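Local atomic coordinates of Bd3459 (Bdellovibrio bacteriovorus, PDB entry 5CEC), a protein that acts as a predatory endopeptidase of the S13 peptidase family, probably cutting peptide cross-links of peptidoglycan, and is bound by the ankyrin-repeat immunity protein Bd3460. Residues Phe66-Ala69 with Ser70-Val74; Cys307-Met310 with Ile311-Leu314. The protein carries 1 engineered substitution. All coordinates share one frame; numbering follows the deposited sequence.

Interaction 1. Residues Phe66-Ala69 with Ser70-Val74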
ATOM      1  N   PHE A  66      19.247  -1.195  -8.367  1.00 17.58           N
ATOM      2  CA  PHE A  66      18.165  -2.094  -8.811  1.00 17.85           C
ATOM      3  C   PHE A  66      16.836  -1.355  -8.772  1.00 17.21           C
ATOM      4  O   PHE A  66      16.704  -0.354  -8.047  1.00 16.83           O
ATOM      5  CB  PHE A  66      18.070  -3.334  -7.933  1.00 17.63           C
ATOM      6  CG  PHE A  66      19.291  -4.187  -7.972  1.00 18.22           C
ATOM      7  CD1 PHE A  66      19.587  -4.917  -9.120  1.00 18.27           C
ATOM      8  CD2 PHE A  66      20.191  -4.198  -6.909  1.00 17.86           C
ATOM      9  CE1 PHE A  66      20.704  -5.703  -9.177  1.00 18.91           C
ATOM     10  CE2 PHE A  66      21.313  -4.987  -6.970  1.00 18.14           C
ATOM     11  CZ  PHE A  66      21.580  -5.726  -8.101  1.00 17.97           C
ATOM     12  N   PRO A  67      15.837  -1.846  -9.519  1.00 16.40           N
ATOM     13  CA  PRO A  67      14.506  -1.249  -9.422  1.00 16.50           C
ATOM     14  C   PRO A  67      13.930  -1.345  -8.012  1.00 15.50           C
ATOM     15  O   PRO A  67      14.041  -2.393  -7.384  1.00 15.96           O
ATOM     16  CB  PRO A  67      13.681  -2.062 -10.400  1.00 17.00           C
ATOM     17  CG  PRO A  67      14.649  -2.676 -11.343  1.00 19.50           C
ATOM     18  CD  PRO A  67      15.885  -2.926 -10.524  1.00 18.11           C
ATOM     19  N   LEU A  68      13.376  -0.241  -7.543  1.00 15.42           N
ATOM     20  CA  LEU A  68      12.846  -0.163  -6.185  1.00 14.94           C
ATOM     21  C   LEU A  68      11.363  -0.451  -6.078  1.00 14.70           C
ATOM     22  O   LEU A  68      10.864  -0.804  -5.000  1.00 15.17           O
ATOM     23  CB  LEU A  68      13.082   1.239  -5.640  1.00 14.59           C
ATOM     24  CG  LEU A  68      14.526   1.744  -5.590  1.00 16.05           C
ATOM     25  CD1 LEU A  68      14.567   3.132  -4.976  1.00 16.48           C
ATOM     26  CD2 LEU A  68      15.373   0.776  -4.771  1.00 16.44           C
ATOM     27  N   ALA A  69      10.635  -0.187  -7.148  1.00 15.00           N
ATOM     28  CA  ALA A  69       9.168  -0.168  -7.065  1.00 15.21           C
ATOM     29  C   ALA A  69       8.737   0.774  -5.934  1.00 14.42           C
ATOM     30  O   ALA A  69       9.401   1.794  -5.700  1.00 14.30           O
ATOM     31  CB  ALA A  69       8.589  -1.584  -6.915  1.00 16.58           C
ATOM     32  N   SER A  70       7.681   0.438  -5.191  1.00 14.32           N
ATOM     33  CA  SER A  70       7.105   1.390  -4.253  1.00 14.21           C
ATOM     34  C   SER A  70       7.910   1.606  -2.970  1.00 13.63           C
ATOM     35  O   SER A  70       7.537   2.478  -2.186  1.00 13.62           O
ATOM     36  CB  SER A  70       5.637   1.055  -3.922  1.00 14.56           C
ATOM     37  OG  SER A  70       4.789   1.359  -5.023  1.00 16.03           O
ATOM     38  N   ILE A  71       9.021   0.903  -2.731  1.00 12.86           N
ATOM     39  CA  ILE A  71       9.894   1.387  -1.647  1.00 13.30           C
ATOM     40  C   ILE A  71      10.485   2.752  -1.965  1.00 13.26           C
ATOM     41  O   ILE A  71      10.895   3.482  -1.053  1.00 13.97           O
ATOM     42  CB  ILE A  71      10.936   0.377  -1.156  1.00 13.32           C
ATOM     43  CG1 ILE A  71      12.115   0.239  -2.137  1.00 14.84           C
ATOM     44  CG2 ILE A  71      10.277  -0.920  -0.773  1.00 14.25           C
ATOM     45  CD1 ILE A  71      13.205  -0.708  -1.647  1.00 16.03           C
ATOM     46  N   SER A  72      10.424   3.162  -3.227  1.00 13.33           N
ATOM     47  CA  SER A  72      10.662   4.554  -3.587  1.00 13.28           C
ATOM     48  C   SER A  72       9.909   5.538  -2.685  1.00 14.39           C
ATOM     49  O   SER A  72      10.354   6.649  -2.431  1.00 14.85           O
ATOM     50  CB  SER A  72      10.190   4.835  -5.018  1.00 14.41           C
ATOM     51  OG  SER A  72      10.946   4.167  -5.979  1.00 14.71           O
ATOM     52  N   LYS A  73       8.701   5.142  -2.265  1.00 13.42           N
ATOM     53  CA  LYS A  73       7.869   6.046  -1.441  1.00 13.51           C
ATOM     54  C   LYS A  73       8.502   6.372  -0.096  1.00 14.07           C
ATOM     55  O   LYS A  73       8.197   7.410   0.462  1.00 14.81           O
ATOM     56  CB  LYS A  73       6.450   5.490  -1.300  1.00 13.33           C
ATOM     57  CG  LYS A  73       5.716   5.317  -2.619  1.00 13.76           C
ATOM     58  CD  LYS A  73       4.269   4.926  -2.419  1.00 14.38           C
ATOM     59  CE  LYS A  73       3.485   4.927  -3.708  1.00 15.44           C
ATOM     60  NZ  LYS A  73       3.869   3.834  -4.623  1.00 16.79           N
ATOM     61  N   VAL A  74       9.381   5.501   0.398  1.00 13.35           N
ATOM     62  CA  VAL A  74      10.085   5.821   1.636  1.00 13.92           C
ATOM     63  C   VAL A  74      11.095   6.966   1.399  1.00 14.03           C
ATOM     64  O   VAL A  74      11.315   7.803   2.268  1.00 14.49           O
ATOM     65  CB  VAL A  74      10.774   4.600   2.243  1.00 15.08           C
ATOM     66  CG1 VAL A  74      11.443   4.982   3.551  1.00 15.33           C
ATOM     67  CG2 VAL A  74       9.783   3.471   2.504  1.00 16.93           C
TER
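The turn that carries Ser70 and Lys73, which fit the SxxK motif of penicillin-binding proteins, is held by Leu68 and Ala69 against Ile71 and Ser72, where strand 65-67 gives way to helix 72-84. The positive phi of Ala69 (53°) accompanies the reversal that turns its carbonyl toward Ser72. There Ala69 O accepts two bonds from one residue: Ser72 OG donates at 2.8 Å, almost in line with the carbonyl, and Ser72 N donates at 3.0 Å from a more oblique direction. Asn303 also bonds to Ser72 OG, fixing this hydroxyl from outside the turn. A weak bond joins Ile71 N to Leu68 O. Beside it, the Ile71 side chain crosses that of Leu68 at about a right angle, with Ile71 CG1 3.8 Å from Leu68 CB. This reach depends on chi1 of 76°, which sets Ile71 CG1 between its own N and C and over Leu68 O. The motif's two polar ends meet on another side of the turn. Ser70 OG, the probable nucleophile by family analogy, also bonds to a sulfate ion, probably from the crystallisation liquor, and Lys73 NZ, further held by Asn253 and the carbonyl of Ser290, donates to Ser70 OG at 2.7 Å.

Interaction 2. Residues Cys307-Met310 with Ile311-Leu314; sequences CEMM and IKVL
Lys312 lies along the preceding turn, over Glu308 and Met309, in the first turns of helix 307-322, a largely buried helix between strand 376-385 and helix 72-84 in the transpeptidase-like part of the fold. Lys312 CB rests 3.7 Å from Met309 O. The next carbon, Lys312 CG, comes to 3.5 Å from Glu308 O, and Lys312 CD passes alongside the thioether of Met309, 4.2 Å from Met309 SD. Bends at chi3 (73°) and chi4 then lead CE and NZ away from the turn. Although Lys312 and Glu308 are spaced for a salt bridge along a helix, Lys312 NZ stays 7.4 Å from Glu308 OE1.

Val313 packs on the face toward helix 72-84. The methyls of two methionines approach its CG2: Met309 CE lies 4.3 Å from Val313 CG2, and Met310 CE, brought there by a chain bent at chi2 (-55°) and chi3, lies 4.4 Å from the same Val313 CG2. Consecutive i to i+4 backbone bonds run from Ile311 N to Cys307 O through to Leu314 N to Met310 O.

At the start of the helix a disulfide ties Cys307 to Cys45 on strand 40-48, and Ile311 packs on the same strand. Ile311 CG1 lies 3.6 Å from Cys307 O, while on the face toward helix 72-84 Val313 CG2 comes within 3.2 Å of Met309 O.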
ATOM      1  N   CYS A 307      20.910  -0.879  -2.442  1.00 17.40           N
ATOM      2  CA  CYS A 307      20.407  -1.379  -1.170  1.00 18.06           C
ATOM      3  C   CYS A 307      21.013  -0.518  -0.030  1.00 17.30           C
ATOM      4  O   CYS A 307      20.306  -0.138   0.903  1.00 17.83           O
ATOM      5  CB  CYS A 307      20.751  -2.850  -1.028  1.00 20.01           C
ATOM      6  SG  CYS A 307      19.867  -3.698   0.279  1.00 24.95           S
ATOM      7  N   GLU A 308      22.314  -0.188  -0.118  1.00 17.64           N
ATOM      8  CA  GLU A 308      22.945   0.704   0.864  1.00 18.97           C
ATOM      9  C   GLU A 308      22.217   2.038   0.989  1.00 17.25           C
ATOM     10  O   GLU A 308      21.982   2.534   2.099  1.00 18.77           O
ATOM     11  CB  GLU A 308      24.427   0.972   0.546  1.00 21.87           C
ATOM     12  CG  GLU A 308      25.338  -0.187   0.864  1.00 26.73           C
ATOM     13  CD  GLU A 308      26.814   0.159   0.783  1.00 33.82           C
ATOM     14  OE1 GLU A 308      27.174   1.304   0.430  1.00 41.99           O
ATOM     15  OE2 GLU A 308      27.633  -0.727   1.092  1.00 41.30           O
ATOM     16  N   MET A 309      21.813   2.604  -0.153  1.00 17.09           N
ATOM     17  CA  MET A 309      21.083   3.865  -0.136  1.00 17.00           C
ATOM     18  C   MET A 309      19.759   3.727   0.635  1.00 16.15           C
ATOM     19  O   MET A 309      19.325   4.660   1.328  1.00 17.12           O
ATOM     20  CB  MET A 309      20.821   4.385  -1.547  1.00 18.89           C
ATOM     21  CG  MET A 309      21.981   5.144  -2.154  1.00 23.59           C
ATOM     22  SD  MET A 309      22.428   6.662  -1.281  1.00 28.82           S
ATOM     23  CE  MET A 309      20.847   7.299  -0.813  1.00 21.63           C
ATOM     24  N   MET A 310      19.083   2.584   0.493  1.00 16.83           N
ATOM     25  CA  MET A 310      17.859   2.367   1.250  1.00 16.15           C
ATOM     26  C   MET A 310      18.084   2.364   2.769  1.00 15.26           C
ATOM     27  O   MET A 310      17.296   2.921   3.534  1.00 15.91           O
ATOM     28  CB  MET A 310      17.163   1.097   0.757  1.00 16.08           C
ATOM     29  CG  MET A 310      16.686   1.158  -0.684  1.00 16.71           C
ATOM     30  SD  MET A 310      15.593   2.564  -1.068  1.00 17.44           S
ATOM     31  CE  MET A 310      16.733   3.805  -1.659  1.00 18.56           C
ATOM     32  N   ILE A 311      19.177   1.755   3.214  1.00 15.79           N
ATOM     33  CA  ILE A 311      19.531   1.789   4.633  1.00 16.63           C
ATOM     34  C   ILE A 311      19.804   3.229   5.078  1.00 16.07           C
ATOM     35  O   ILE A 311      19.331   3.645   6.120  1.00 17.33           O
ATOM     36  CB  ILE A 311      20.732   0.904   4.926  1.00 18.01           C
ATOM     37  CG1 ILE A 311      20.438  -0.551   4.508  1.00 18.35           C
ATOM     38  CG2 ILE A 311      21.110   1.014   6.395  1.00 18.16           C
ATOM     39  CD1 ILE A 311      19.256  -1.188   5.232  1.00 17.74           C
ATOM     40  N   LYS A 312      20.537   3.992   4.285  1.00 16.45           N
ATOM     41  CA  LYS A 312      20.823   5.390   4.628  1.00 16.89           C
ATOM     42  C   LYS A 312      19.568   6.242   4.726  1.00 15.97           C
ATOM     43  O   LYS A 312      19.398   7.057   5.625  1.00 17.17           O
ATOM     44  CB  LYS A 312      21.792   6.032   3.657  1.00 18.51           C
ATOM     45  CG  LYS A 312      23.195   5.427   3.658  1.00 21.54           C
ATOM     46  CD  LYS A 312      24.066   6.046   2.575  1.00 26.24           C
ATOM     47  CE  LYS A 312      24.485   7.467   2.914  1.00 31.75           C
ATOM     48  NZ  LYS A 312      25.506   7.558   4.007  1.00 37.86           N
ATOM     49  N   VAL A 313      18.632   5.970   3.821  1.00 16.35           N
ATOM     50  CA  VAL A 313      17.342   6.647   3.856  1.00 16.14           C
ATOM     51  C   VAL A 313      16.597   6.323   5.141  1.00 15.46           C
ATOM     52  O   VAL A 313      16.038   7.237   5.780  1.00 16.26           O
ATOM     53  CB  VAL A 313      16.516   6.284   2.595  1.00 15.47           C
ATOM     54  CG1 VAL A 313      15.042   6.646   2.750  1.00 16.15           C
ATOM     55  CG2 VAL A 313      17.112   6.978   1.380  1.00 16.78           C
ATOM     56  N   LEU A 314      16.577   5.050   5.525  1.00 15.77           N
ATOM     57  CA  LEU A 314      15.916   4.665   6.787  1.00 16.71           C
ATOM     58  C   LEU A 314      16.559   5.355   8.001  1.00 15.22           C
ATOM     59  O   LEU A 314      15.856   5.884   8.879  1.00 16.67           O
ATOM     60  CB  LEU A 314      15.907   3.159   6.970  1.00 15.78           C
ATOM     61  CG  LEU A 314      14.931   2.451   5.984  1.00 16.61           C
ATOM     62  CD1 LEU A 314      15.328   0.989   5.841  1.00 17.68           C
ATOM     63  CD2 LEU A 314      13.470   2.604   6.394  1.00 17.93           C
TER

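How the interactions relate
Neither contact encloses a long loop: each is a local turn of one continuous stretch, and they follow in series along the chain without nesting or crossing. Interaction 1 comes first, as strand 65-67 turns into helix 72-84. More than two hundred residues later, strand 304-306 pairs antiparallel with strand 65-67 and runs directly into helix 307-322, so interaction 2 arrives beside interaction 1, with centres about 11 Å apart. The turn and the helix after it pack on helix 307-322: Leu68 CD1 lies 4.0 Å from Met310 CE, and Val74 CG1 lies 4.2 Å from Leu314 CD2. Residues 307-314 thereby link the turn and helix that hold the SxxK-type motif to strands 40-48 and 376-385.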